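Local coordinates for chitin oligosaccahride binding protein NagB1 (Paenibacillus sp. FPU-7, PDB 7EHP), which binds short chitin oligosaccharides as an extracellular solute-binding protein, probably delivering them to a sugar importer of the bacterial membrane, at residues 160-165 with 219-224; 226-231 with 240-245; 3-8 with 35-40; 19-24 with 305-310. All coordinates share one frame; numbering follows the deposited sequence.

Contact 1 (160-165 with 219-224)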
loop_
_atom_site.group_PDB
_atom_site.type_symbol
_atom_site.label_atom_id
_atom_site.label_comp_id
_atom_site.label_asym_id
_atom_site.label_seq_id
_atom_site.Cartn_x
_atom_site.Cartn_y
_atom_site.Cartn_z
ATOM N N PHE A 160 -9.435 -4.673 12.219
ATOM C CA PHE A 160 -9.942 -3.823 11.140
ATOM C C PHE A 160 -10.286 -2.436 11.679
ATOM O O PHE A 160 -10.999 -2.302 12.671
ATOM C CB PHE A 160 -11.170 -4.501 10.475
ATOM C CG PHE A 160 -11.781 -3.714 9.348
ATOM C CD1 PHE A 160 -11.053 -3.435 8.199
ATOM C CD2 PHE A 160 -13.099 -3.293 9.411
ATOM C CE1 PHE A 160 -11.614 -2.720 7.150
ATOM C CE2 PHE A 160 -13.671 -2.575 8.364
ATOM C CZ PHE A 160 -12.919 -2.287 7.227
ATOM N N ALA A 161 -9.760 -1.405 11.031
ATOM C CA ALA A 161 -10.031 -0.032 11.434
ATOM C C ALA A 161 -10.302 0.776 10.177
ATOM O O ALA A 161 -9.521 0.702 9.229
ATOM C CB ALA A 161 -8.843 0.534 12.218
ATOM N N SER A 162 -11.405 1.536 10.151
ATOM C CA SER A 162 -11.845 2.183 8.917
ATOM C C SER A 162 -12.114 3.684 9.047
ATOM O O SER A 162 -12.704 4.267 8.134
ATOM C CB SER A 162 -13.102 1.500 8.372
ATOM O OG SER A 162 -14.156 1.607 9.319
ATOM N N SER A 163 -11.671 4.336 10.120
ATOM C CA SER A 163 -11.723 5.794 10.155
ATOM C C SER A 163 -10.911 6.412 9.012
ATOM O O SER A 163 -11.329 7.407 8.405
ATOM C CB SER A 163 -11.225 6.297 11.512
ATOM O OG SER A 163 -11.418 7.694 11.612
ATOM N N ASP A 164 -9.749 5.841 8.701
ATOM C CA ASP A 164 -9.032 6.212 7.488
ATOM C C ASP A 164 -9.596 5.395 6.326
ATOM O O ASP A 164 -9.487 4.166 6.308
ATOM C CB ASP A 164 -7.527 5.990 7.658
ATOM C CG ASP A 164 -6.984 6.663 8.916
ATOM O OD1 ASP A 164 -7.374 7.822 9.178
ATOM O OD2 ASP A 164 -6.174 6.048 9.640
ATOM N N GLY A 165 -10.207 6.073 5.360
ATOM C CA GLY A 165 -11.041 5.360 4.411
ATOM C C GLY A 165 -10.283 4.374 3.545
ATOM O O GLY A 165 -10.821 3.327 3.181
ATOM N N GLY A 219 -17.466 -1.868 15.024
ATOM C CA GLY A 219 -17.105 -0.559 15.545
ATOM C C GLY A 219 -15.909 0.085 14.873
ATOM O O GLY A 219 -15.318 1.008 15.442
ATOM N N SER A 220 -15.539 -0.370 13.670
ATOM C CA SER A 220 -14.257 0.003 13.071
ATOM C C SER A 220 -14.214 1.443 12.582
ATOM O O SER A 220 -13.115 1.994 12.429
ATOM C CB SER A 220 -13.925 -0.937 11.912
ATOM O OG SER A 220 -14.758 -0.692 10.785
ATOM N N LEU A 221 -15.377 2.056 12.325
ATOM C CA LEU A 221 -15.434 3.432 11.851
ATOM C C LEU A 221 -14.805 4.408 12.833
ATOM O O LEU A 221 -14.393 5.497 12.426
ATOM C CB LEU A 221 -16.884 3.843 11.592
ATOM C CG LEU A 221 -17.573 3.311 10.336
ATOM C CD1 LEU A 221 -19.049 3.678 10.334
ATOM C CD2 LEU A 221 -16.886 3.837 9.089
ATOM N N GLY A 222 -14.722 4.054 14.107
ATOM C CA GLY A 222 -14.105 4.980 15.030
ATOM C C GLY A 222 -12.599 4.888 15.169
ATOM O O GLY A 222 -12.014 5.710 15.876
ATOM N N GLN A 223 -11.940 3.934 14.521
ATOM C CA GLN A 223 -10.542 3.627 14.797
ATOM C C GLN A 223 -9.650 4.001 13.624
ATOM O O GLN A 223 -9.917 3.610 12.483
ATOM C CB GLN A 223 -10.378 2.147 15.127
ATOM C CG GLN A 223 -11.056 1.753 16.417
ATOM C CD GLN A 223 -11.557 0.337 16.370
ATOM O OE1 GLN A 223 -10.864 -0.565 15.875
ATOM N NE2 GLN A 223 -12.792 0.133 16.823
ATOM N N LYS A 224 -8.573 4.725 13.924
ATOM C CA LYS A 224 -7.526 5.042 12.960
ATOM C C LYS A 224 -6.780 3.773 12.543
ATOM O O LYS A 224 -6.765 2.770 13.258
ATOM C CB LYS A 224 -6.531 6.054 13.557
ATOM C CG LYS A 224 -5.893 5.630 14.914
ATOM C CD LYS A 224 -5.069 6.768 15.606
ATOM C CE LYS A 224 -4.929 6.584 17.144
ATOM N NZ LYS A 224 -6.057 7.175 17.960
HETATM O O HOH W 1 -8.385 3.178 9.729
#
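S162 and S220 meet hydroxyl to hydroxyl, OG to OG at 2.8 Å, where two loops of this periplasmic-binding-protein fold lie against each other: 160-165, leading from strand 156-159 into helix 165-180, and 219-224, which makes a short 3-10 turn ahead of helix 225-233. In both serines OG sits between the backbone N and the carbonyl carbon (chi1 61° in S162, 72° in S220), which turns the two hydroxyls onto each other. The F160 ring comes to the same spot: its CE2 is 3.3 Å from S220 OG, approached obliquely. Next to S220 in the turn, L221 brings CD2 to 3.5 Å from S162 OG, and I373 of helix 359-373 touches both serines and the F160 ring.

The backbones are tied as well. S220 O takes S162 N at 2.9 Å and Q223 N of its own turn, the two donors arriving from opposite faces of the carbonyl plane. A161 sets its methyl against the peptides of Q223 and K224, CB lying 3.2 Å from K224 O and 3.7 Å from Q223 CB. D164 turns its carboxylate past the backbone of K224, with OD1 in a salt bridge to K45 and OD2 accepting from Y225 N. Q223 O receives S163 N at 3.0 Å and also a water, which accepts from D164 N.

Contact 2 (226-231 with 240-245). With NAG (2-acetamido-2-deoxy-beta-D-glucopyranose), chain C; NAG (2-acetamido-2-deoxy-beta-D-glucopyranose), chain B.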
loop_
_atom_site.group_PDB
_atom_site.type_symbol
_atom_site.label_atom_id
_atom_site.label_comp_id
_atom_site.label_asym_id
_atom_site.label_seq_id
_atom_site.Cartn_x
_atom_site.Cartn_y
_atom_site.Cartn_z
ATOM N N ALA A 226 -3.732 2.619 12.602
ATOM C CA ALA A 226 -2.837 1.926 13.531
ATOM C C ALA A 226 -3.567 1.016 14.510
ATOM O O ALA A 226 -2.961 0.072 15.034
ATOM C CB ALA A 226 -2.009 2.933 14.332
ATOM N N GLU A 227 -4.837 1.286 14.797
ATOM C CA GLU A 227 -5.552 0.510 15.806
ATOM C C GLU A 227 -5.789 -0.933 15.365
ATOM O O GLU A 227 -5.807 -1.841 16.205
ATOM C CB GLU A 227 -6.873 1.215 16.142
ATOM C CG GLU A 227 -6.600 2.547 16.841
ATOM C CD GLU A 227 -7.827 3.210 17.426
ATOM O OE1 GLU A 227 -8.375 2.687 18.418
ATOM O OE2 GLU A 227 -8.217 4.281 16.907
ATOM N N GLN A 228 -5.947 -1.180 14.062
ATOM C CA GLN A 228 -6.038 -2.572 13.628
ATOM C C GLN A 228 -4.725 -3.307 13.860
ATOM O O GLN A 228 -4.724 -4.498 14.204
ATOM C CB GLN A 228 -6.482 -2.640 12.169
ATOM C CG GLN A 228 -5.421 -2.449 11.101
ATOM C CD GLN A 228 -5.921 -2.937 9.746
ATOM O OE1 GLN A 228 -7.117 -2.845 9.454
ATOM N NE2 GLN A 228 -5.012 -3.452 8.914
ATOM N N GLN A 229 -3.604 -2.597 13.753
ATOM C CA GLN A 229 -2.315 -3.216 14.010
ATOM C C GLN A 229 -2.107 -3.433 15.501
ATOM O O GLN A 229 -1.524 -4.445 15.909
ATOM C CB GLN A 229 -1.206 -2.353 13.402
ATOM C CG GLN A 229 -1.311 -2.310 11.866
ATOM C CD GLN A 229 -0.342 -1.351 11.201
ATOM O OE1 GLN A 229 0.381 -0.604 11.863
ATOM N NE2 GLN A 229 -0.305 -1.382 9.876
ATOM N N TYR A 230 -2.595 -2.512 16.337
ATOM C CA TYR A 230 -2.575 -2.778 17.770
ATOM C C TYR A 230 -3.330 -4.067 18.080
ATOM O O TYR A 230 -2.799 -4.964 18.747
ATOM C CB TYR A 230 -3.194 -1.619 18.549
ATOM C CG TYR A 230 -2.601 -0.239 18.362
ATOM C CD1 TYR A 230 -1.275 -0.042 17.963
ATOM C CD2 TYR A 230 -3.380 0.885 18.629
ATOM C CE1 TYR A 230 -0.756 1.275 17.822
ATOM C CE2 TYR A 230 -2.883 2.177 18.482
ATOM C CZ TYR A 230 -1.586 2.374 18.085
ATOM O OH TYR A 230 -1.159 3.674 17.969
ATOM N N ALA A 231 -4.573 -4.178 17.587
ATOM C CA ALA A 231 -5.415 -5.321 17.938
ATOM C C ALA A 231 -4.746 -6.623 17.550
ATOM O O ALA A 231 -4.703 -7.571 18.343
ATOM C CB ALA A 231 -6.790 -5.212 17.271
ATOM N N MET A 240 -5.509 -10.200 10.216
ATOM C CA MET A 240 -5.537 -8.791 9.834
ATOM C C MET A 240 -5.131 -8.707 8.377
ATOM O O MET A 240 -4.010 -9.101 8.042
ATOM C CB MET A 240 -4.562 -7.974 10.678
ATOM C CG MET A 240 -4.430 -6.531 10.221
ATOM S SD MET A 240 -3.368 -5.607 11.335
ATOM C CE MET A 240 -1.742 -6.104 10.734
ATOM N N PHE A 241 -6.005 -8.174 7.521
ATOM C CA PHE A 241 -5.618 -7.908 6.140
ATOM C C PHE A 241 -4.863 -6.582 6.094
ATOM O O PHE A 241 -5.375 -5.553 6.547
ATOM C CB PHE A 241 -6.851 -7.868 5.224
ATOM C CG PHE A 241 -6.527 -7.857 3.754
ATOM C CD1 PHE A 241 -6.080 -6.706 3.137
ATOM C CD2 PHE A 241 -6.682 -9.006 2.980
ATOM C CE1 PHE A 241 -5.769 -6.696 1.776
ATOM C CE2 PHE A 241 -6.373 -8.999 1.601
ATOM C CZ PHE A 241 -5.913 -7.842 1.009
ATOM N N ASP A 242 -3.658 -6.597 5.530
ATOM C CA ASP A 242 -2.803 -5.412 5.551
ATOM C C ASP A 242 -1.700 -5.569 4.510
ATOM O O ASP A 242 -1.534 -6.628 3.894
ATOM C CB ASP A 242 -2.207 -5.190 6.954
ATOM C CG ASP A 242 -1.987 -3.726 7.272
ATOM O OD1 ASP A 242 -1.903 -2.920 6.318
ATOM O OD2 ASP A 242 -1.908 -3.378 8.479
ATOM N N GLY A 243 -0.949 -4.501 4.322
ATOM C CA GLY A 243 0.198 -4.537 3.446
ATOM C C GLY A 243 1.452 -4.989 4.156
ATOM O O GLY A 243 1.553 -4.908 5.379
ATOM N N SER A 244 2.424 -5.451 3.364
ATOM C CA SER A 244 3.694 -5.910 3.923
ATOM C C SER A 244 4.410 -4.820 4.726
ATOM O O SER A 244 5.174 -5.133 5.651
ATOM C CB SER A 244 4.606 -6.406 2.798
ATOM O OG SER A 244 4.677 -5.421 1.793
ATOM N N TRP A 245 4.174 -3.544 4.396
ATOM C CA TRP A 245 4.803 -2.447 5.136
ATOM C C TRP A 245 4.393 -2.440 6.607
ATOM O O TRP A 245 5.053 -1.782 7.420
ATOM C CB TRP A 245 4.442 -1.093 4.504
ATOM C CG TRP A 245 2.960 -0.848 4.541
ATOM C CD1 TRP A 245 2.213 -0.411 5.612
ATOM C CD2 TRP A 245 2.035 -1.084 3.476
ATOM N NE1 TRP A 245 0.877 -0.356 5.262
ATOM C CE2 TRP A 245 0.745 -0.761 3.956
ATOM C CE3 TRP A 245 2.167 -1.551 2.165
ATOM C CZ2 TRP A 245 -0.393 -0.875 3.161
ATOM C CZ3 TRP A 245 1.038 -1.663 1.379
ATOM C CH2 TRP A 245 -0.228 -1.325 1.876
HETATM C C1 NAG C . 3.993 3.174 3.460
HETATM C C2 NAG C . 4.007 2.367 2.164
HETATM C C3 NAG C . 2.741 2.651 1.355
HETATM C C4 NAG C . 1.478 2.560 2.218
HETATM C C5 NAG C . 1.674 3.274 3.563
HETATM C C6 NAG C . 0.530 3.128 4.543
HETATM C C7 NAG C . 6.369 2.041 1.540
HETATM C C8 NAG C . 7.461 2.446 0.594
HETATM N N2 NAG C . 5.191 2.653 1.367
HETATM O O1 NAG C . 5.162 2.945 4.167
HETATM O O3 NAG C . 2.691 1.750 0.251
HETATM O O4 NAG C . 0.459 3.294 1.548
HETATM O O5 NAG C . 2.861 2.815 4.222
HETATM O O6 NAG C . 0.670 4.069 5.605
HETATM O O7 NAG C . 6.551 1.208 2.427
HETATM C C1 NAG B . -0.499 2.496 0.860
HETATM C C2 NAG B . -1.534 3.460 0.290
HETATM C C3 NAG B . -2.592 2.694 -0.490
HETATM C C4 NAG B . -1.928 1.846 -1.564
HETATM C C5 NAG B . -0.867 0.941 -0.941
HETATM C C6 NAG B . -0.093 0.134 -1.961
HETATM C C7 NAG B . -2.114 5.628 1.291
HETATM C C8 NAG B . -2.795 6.321 2.417
HETATM N N2 NAG B . -2.141 4.288 1.323
HETATM O O3 NAG B . -3.487 3.616 -1.092
HETATM O O4 NAG B . -2.890 1.033 -2.223
HETATM O O5 NAG B . 0.087 1.720 -0.208
HETATM O O6 NAG B . 0.461 0.955 -2.982
HETATM O O7 NAG B . -1.566 6.253 0.376
HETATM O O HOH W 2 -7.778 -4.383 7.095
#
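Two glutamine amides of helix 226-231 converge on one carboxylate oxygen of strand 240-243, OD2 of D242. The stronger bond comes from Q229, whose NE2 stands 2.9 Å away and donates almost straight (172°), with the oxygen in the plane of its amide and met on its syn side. Q228 NE2 adds only a weak bond to that oxygen, and donates to F241 O at 3.2 Å. The CG of Q228 lies between the backbone N and the carbonyl carbon (chi1 82°), and beyond CG the chain runs extended to the strand; the amide stands nearly perpendicular to the carboxylate. Water fixes the other end of this amide, donating to both Q228 OE1 and F241 O. M240 crosses Q228 at about a right angle, its CG 3.4 Å from Q228 NE2 and its SD 3.4 Å from Q228 O.

Helix and strand are successive elements of the solute-binding-protein fold, joined by a short turn, and the chain leaving the strand enters the sugar pocket. D242 OD1 accepts from G243 N and from Y225 OH, and the same hydroxyl is bonded to W245 NE1. The W245 indole lies under the glycan in a CH-pi arrangement: C4 of the chain C sugar sits over the ring centre, 3.8 Å from W245 CE2, while G243 CA packs on the opposite face. An alanine at W245 would probably leave both sugar rings without this platform and Y225 OH without its indole mate. At the outer end of the indole, CH2 comes within 3.7 Å of C5 of the chain B sugar.

Contact 3 (3-8 with 35-40)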
loop_
_atom_site.group_PDB
_atom_site.type_symbol
_atom_site.label_atom_id
_atom_site.label_comp_id
_atom_site.label_asym_id
_atom_site.label_seq_id
_atom_site.Cartn_x
_atom_site.Cartn_y
_atom_site.Cartn_z
ATOM N N VAL A 3 16.535 22.353 1.297
ATOM C CA VAL A 3 16.093 21.343 0.332
ATOM C C VAL A 3 15.063 20.473 1.048
ATOM O O VAL A 3 15.407 19.726 1.975
ATOM C CB VAL A 3 17.250 20.497 -0.208
ATOM C CG1 VAL A 3 16.707 19.229 -0.858
ATOM C CG2 VAL A 3 18.070 21.295 -1.224
ATOM N N SER A 4 13.803 20.566 0.626
ATOM C CA SER A 4 12.705 19.920 1.333
ATOM C C SER A 4 12.582 18.456 0.934
ATOM O O SER A 4 12.687 18.101 -0.248
ATOM C CB SER A 4 11.394 20.653 1.051
ATOM O OG SER A 4 11.298 20.988 -0.321
ATOM N N LEU A 5 12.357 17.606 1.931
ATOM C CA LEU A 5 12.215 16.166 1.733
ATOM C C LEU A 5 10.910 15.767 2.411
ATOM O O LEU A 5 10.872 15.612 3.632
ATOM C CB LEU A 5 13.398 15.389 2.310
ATOM C CG LEU A 5 13.624 13.979 1.732
ATOM C CD1 LEU A 5 14.978 13.390 2.148
ATOM C CD2 LEU A 5 12.512 13.012 2.072
ATOM N N ARG A 6 9.855 15.583 1.618
ATOM C CA ARG A 6 8.540 15.233 2.150
ATOM C C ARG A 6 8.412 13.715 2.268
ATOM O O ARG A 6 8.601 12.986 1.287
ATOM C CB ARG A 6 7.440 15.794 1.252
ATOM C CG ARG A 6 6.059 15.180 1.506
ATOM C CD ARG A 6 5.367 15.813 2.693
ATOM N NE ARG A 6 5.379 17.278 2.652
ATOM C CZ ARG A 6 4.640 18.037 1.843
ATOM N NH1 ARG A 6 3.784 17.500 0.973
ATOM N NH2 ARG A 6 4.754 19.353 1.911
ATOM N N HIS A 7 8.084 13.240 3.462
ATOM C CA HIS A 7 7.926 11.814 3.705
ATOM C C HIS A 7 6.682 11.598 4.556
ATOM O O HIS A 7 6.131 12.534 5.149
ATOM C CB HIS A 7 9.148 11.247 4.426
ATOM C CG HIS A 7 9.287 11.774 5.817
ATOM N ND1 HIS A 7 8.652 11.193 6.893
ATOM C CD2 HIS A 7 9.916 12.871 6.299
ATOM C CE1 HIS A 7 8.913 11.888 7.984
ATOM N NE2 HIS A 7 9.682 12.910 7.651
ATOM N N THR A 8 6.258 10.341 4.660
ATOM C CA THR A 8 5.069 10.009 5.436
ATOM C C THR A 8 5.384 9.157 6.655
ATOM O O THR A 8 4.466 8.558 7.235
ATOM C CB THR A 8 4.041 9.295 4.555
ATOM O OG1 THR A 8 4.591 8.061 4.091
ATOM C CG2 THR A 8 3.685 10.156 3.350
ATOM N N LEU A 35 24.757 22.265 2.081
ATOM C CA LEU A 35 23.416 21.700 1.957
ATOM C C LEU A 35 22.758 21.561 3.321
ATOM O O LEU A 35 23.368 21.102 4.287
ATOM C CB LEU A 35 23.458 20.324 1.281
ATOM C CG LEU A 35 22.091 19.610 1.214
ATOM C CD1 LEU A 35 21.132 20.459 0.427
ATOM C CD2 LEU A 35 22.179 18.220 0.598
ATOM N N ARG A 36 21.486 21.936 3.394
ATOM C CA ARG A 36 20.691 21.746 4.600
ATOM C C ARG A 36 19.397 21.047 4.192
ATOM O O ARG A 36 18.602 21.599 3.424
ATOM C CB ARG A 36 20.461 23.094 5.287
ATOM C CG ARG A 36 21.829 23.708 5.699
ATOM C CD ARG A 36 21.750 24.999 6.489
ATOM N NE ARG A 36 20.926 25.999 5.821
ATOM C CZ ARG A 36 19.951 26.674 6.420
ATOM N NH1 ARG A 36 19.686 26.461 7.709
ATOM N NH2 ARG A 36 19.244 27.565 5.729
ATOM N N VAL A 37 19.215 19.806 4.648
ATOM C CA VAL A 37 18.044 19.007 4.279
ATOM C C VAL A 37 16.993 19.166 5.363
ATOM O O VAL A 37 17.293 19.063 6.557
ATOM C CB VAL A 37 18.398 17.525 4.070
ATOM C CG1 VAL A 37 17.112 16.687 3.870
ATOM C CG2 VAL A 37 19.351 17.376 2.871
ATOM N N GLU A 38 15.762 19.413 4.951
ATOM C CA GLU A 38 14.688 19.793 5.860
ATOM C C GLU A 38 13.598 18.728 5.666
ATOM O O GLU A 38 12.808 18.775 4.722
ATOM C CB GLU A 38 14.303 21.275 5.515
ATOM C CG GLU A 38 12.999 21.954 5.938
ATOM C CD GLU A 38 12.876 22.261 7.433
ATOM O OE1 GLU A 38 11.720 22.333 7.910
ATOM O OE2 GLU A 38 13.909 22.422 8.126
ATOM N N LEU A 39 13.623 17.713 6.525
ATOM C CA LEU A 39 12.618 16.659 6.496
ATOM C C LEU A 39 11.285 17.206 6.981
ATOM O O LEU A 39 11.232 17.950 7.963
ATOM C CB LEU A 39 13.049 15.498 7.387
ATOM C CG LEU A 39 14.162 14.570 6.914
ATOM C CD1 LEU A 39 14.492 13.610 8.030
ATOM C CD2 LEU A 39 13.727 13.798 5.676
ATOM N N GLU A 40 10.204 16.838 6.288
ATOM C CA GLU A 40 8.852 17.203 6.694
ATOM C C GLU A 40 7.987 15.957 6.577
ATOM O O GLU A 40 7.782 15.441 5.474
ATOM C CB GLU A 40 8.280 18.351 5.847
ATOM C CG GLU A 40 6.805 18.673 6.204
ATOM C CD GLU A 40 6.136 19.653 5.261
ATOM O OE1 GLU A 40 5.356 20.491 5.754
ATOM O OE2 GLU A 40 6.373 19.595 4.025
#
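Strands 3-7 and 37-40 run parallel, their axes 4.7 Å apart and 26° out of line, joined by five backbone hydrogen bonds from V3 N to R36 O at one end to H7 N to E40 O at the other. R6 and E40, paired in register, extend side by side from one face of the sheet. The R6 chain bends at chi2 (81°) and chi3, and its guanidinium then grips E40 side-on: NE at 2.9 Å and NH2 at 2.7 Å both reach OE2. That oxygen lies in the guanidinium plane, yet both nitrogens approach it from above the same face of the carboxylate. E55 takes a second salt bridge from R6 NH2, and N47 accepts from NH1. An alanine at R6 would probably leave E40 and E55 as neighbouring negative charges without their shared counter-ion.

The other face is apolar. L39 CD2 lies against L5, 3.7 Å from its CB, with the two leucines pointing the same way, and L35 CD1 meets V3 CG2 at 3.6 Å. This is the opening beta-alpha-beta unit of the chain, with helix 15-31 as the crossover. That helix touches H7, V37 and L39, while helix 294-307 packs on V3, L5 and L35; helix 44-58 covers the salt-bridge face, and strand 64-68 pairs with the far edge of strand 3-7.

Contact 4 (19-24 with 305-310)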
loop_
_atom_site.group_PDB
_atom_site.type_symbol
_atom_site.label_atom_id
_atom_site.label_comp_id
_atom_site.label_asym_id
_atom_site.label_seq_id
_atom_site.Cartn_x
_atom_site.Cartn_y
_atom_site.Cartn_z
ATOM N N LYS A 19 14.389 7.290 11.169
ATOM C CA LYS A 19 15.806 7.341 11.502
ATOM C C LYS A 19 16.673 7.048 10.282
ATOM O O LYS A 19 17.727 7.676 10.101
ATOM C CB LYS A 19 16.103 6.364 12.640
ATOM C CG LYS A 19 17.561 6.327 13.066
ATOM C CD LYS A 19 18.073 7.711 13.453
ATOM C CE LYS A 19 19.310 7.592 14.348
ATOM N NZ LYS A 19 20.484 7.166 13.535
ATOM N N MET A 20 16.234 6.129 9.409
ATOM C CA MET A 20 16.980 5.884 8.174
ATOM C C MET A 20 16.942 7.112 7.274
ATOM O O MET A 20 17.965 7.497 6.695
ATOM C CB MET A 20 16.441 4.652 7.439
ATOM C CG MET A 20 17.361 4.117 6.338
ATOM S SD MET A 20 16.823 2.592 5.491
ATOM C CE MET A 20 15.941 3.278 4.081
ATOM N N LEU A 21 15.777 7.761 7.167
ATOM C CA LEU A 21 15.701 9.007 6.404
ATOM C C LEU A 21 16.644 10.062 6.972
ATOM O O LEU A 21 17.290 10.796 6.219
ATOM C CB LEU A 21 14.261 9.533 6.392
ATOM C CG LEU A 21 13.360 8.875 5.344
ATOM C CD1 LEU A 21 11.877 9.145 5.619
ATOM C CD2 LEU A 21 13.733 9.318 3.931
ATOM N N GLU A 22 16.735 10.156 8.303
ATOM C CA GLU A 22 17.640 11.124 8.919
ATOM C C GLU A 22 19.101 10.783 8.639
ATOM O O GLU A 22 19.934 11.690 8.478
ATOM C CB GLU A 22 17.390 11.193 10.427
ATOM C CG GLU A 22 16.024 11.782 10.785
ATOM C CD GLU A 22 15.617 11.530 12.218
ATOM O OE1 GLU A 22 16.442 10.976 12.987
ATOM O OE2 GLU A 22 14.468 11.897 12.583
ATOM N N ASP A 23 19.444 9.489 8.625
ATOM C CA ASP A 23 20.801 9.097 8.240
ATOM C C ASP A 23 21.084 9.502 6.802
ATOM O O ASP A 23 22.142 10.072 6.497
ATOM C CB ASP A 23 21.006 7.588 8.413
ATOM C CG ASP A 23 21.049 7.167 9.868
ATOM O OD1 ASP A 23 20.991 8.053 10.740
ATOM O OD2 ASP A 23 21.140 5.947 10.145
ATOM N N ILE A 24 20.135 9.217 5.901
ATOM C CA ILE A 24 20.290 9.619 4.505
ATOM C C ILE A 24 20.462 11.137 4.407
ATOM O O ILE A 24 21.298 11.634 3.640
ATOM C CB ILE A 24 19.102 9.098 3.660
ATOM C CG1 ILE A 24 19.155 7.565 3.542
ATOM C CG2 ILE A 24 19.117 9.732 2.267
ATOM C CD1 ILE A 24 17.898 6.905 2.918
ATOM N N LYS A 305 21.342 8.183 -4.796
ATOM C CA LYS A 305 22.487 7.293 -4.653
ATOM C C LYS A 305 22.474 6.584 -3.306
ATOM O O LYS A 305 22.844 5.409 -3.212
ATOM C CB LYS A 305 23.786 8.083 -4.839
ATOM C CG LYS A 305 24.997 7.190 -4.967
ATOM C CD LYS A 305 26.206 7.960 -5.450
ATOM C CE LYS A 305 27.473 7.174 -5.143
ATOM N NZ LYS A 305 28.708 7.967 -5.359
ATOM N N ILE A 306 22.033 7.271 -2.253
ATOM C CA ILE A 306 22.044 6.660 -0.929
ATOM C C ILE A 306 20.800 5.792 -0.717
ATOM O O ILE A 306 20.902 4.615 -0.343
ATOM C CB ILE A 306 22.182 7.753 0.149
ATOM C CG1 ILE A 306 23.492 8.523 -0.066
ATOM C CG2 ILE A 306 22.152 7.157 1.545
ATOM C CD1 ILE A 306 23.451 9.984 0.376
ATOM N N MET A 307 19.606 6.341 -0.967
ATOM C CA MET A 307 18.380 5.580 -0.696
ATOM C C MET A 307 18.301 4.321 -1.555
ATOM O O MET A 307 17.974 3.234 -1.064
ATOM C CB MET A 307 17.153 6.464 -0.927
ATOM C CG MET A 307 15.788 5.745 -0.832
ATOM S SD MET A 307 15.453 5.064 0.807
ATOM C CE MET A 307 14.580 6.417 1.582
ATOM N N TYR A 308 18.604 4.445 -2.839
ATOM C CA TYR A 308 18.438 3.340 -3.775
ATOM C C TYR A 308 19.764 2.597 -3.914
ATOM O O TYR A 308 20.400 2.550 -4.966
ATOM C CB TYR A 308 17.911 3.860 -5.102
ATOM C CG TYR A 308 16.592 4.562 -4.930
ATOM C CD1 TYR A 308 15.416 3.832 -4.809
ATOM C CD2 TYR A 308 16.521 5.953 -4.881
ATOM C CE1 TYR A 308 14.199 4.464 -4.624
ATOM C CE2 TYR A 308 15.309 6.597 -4.700
ATOM C CZ TYR A 308 14.150 5.844 -4.579
ATOM O OH TYR A 308 12.938 6.463 -4.414
ATOM N N SER A 309 20.160 1.992 -2.807
ATOM C CA SER A 309 21.394 1.242 -2.710
ATOM C C SER A 309 21.091 -0.070 -2.015
ATOM O O SER A 309 20.104 -0.194 -1.283
ATOM C CB SER A 309 22.462 2.007 -1.910
ATOM O OG SER A 309 22.088 2.023 -0.531
ATOM N N GLU A 310 21.968 -1.045 -2.223
ATOM C CA GLU A 310 21.761 -2.317 -1.559
ATOM C C GLU A 310 21.888 -2.176 -0.052
ATOM O O GLU A 310 21.181 -2.876 0.694
ATOM C CB GLU A 310 22.705 -3.371 -2.147
ATOM C CG GLU A 310 22.695 -4.693 -1.409
ATOM C CD GLU A 310 23.149 -5.855 -2.271
ATOM O OE1 GLU A 310 23.191 -5.696 -3.515
ATOM O OE2 GLU A 310 23.453 -6.923 -1.696
#
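M307 lays its thioether across the end of I24, which it crosses at about a right angle: I24 CD1 is 3.6 Å from M307 CE and nearly as close to SD. The M307 chain leaves with CG anti to the backbone N (chi1 173°) and then bends at chi2 (63°), and it is the far part of the side chain that reaches helix 19-24. The terminal methyl also meets L21 CD2 at 3.8 Å. On the sulfur, M20 brings its own methyl, CE to SD 3.8 Å.

Helix 15-31, the crossover of the first beta-alpha-beta unit, thus packs against the last turn of helix 294-307 in the same lobe of this two-lobed binding-protein fold, although some 280 residues separate them in sequence. Beside this, the preceding residue I306 and I24 slide past each other in opposite directions, CG2 of I306 lying 3.6 Å from CG1 of I24. Y286 of strand 277-288 touches both L21 and M307, and F303 adds to the cover of I24. Just past the helix end, S309 is the N-cap of helix 310-320, its OG bonded to M312 N, and the same OG donates back to I306 O at 2.9 Å.

How the contacts relate
Contacts 1 and 2 are neighbours, centres 11 Å apart, joined where Q228 OE1 meets A161 N in a weak hydrogen bond; contacts 3 and 4 form a second pair, centres 13 Å apart, linked by helix 15-31, which connects the strands of contact 3 and carries one side of contact 4, as L21 packs on H7 and E22 on L39. Between the pairs the centres lie 25 to 33 Å apart, with the glycan in between. Contact 2 alone touches the sugar, through W245; the nearest side chains of contacts 1, 3 and 4 (D164, H7 and M307) stop about 7, 9 and 8 Å from it. Contacts 2 and 3 reach the same sheet, and contacts 1 and 2 are nested inside the loop that contact 4 closes.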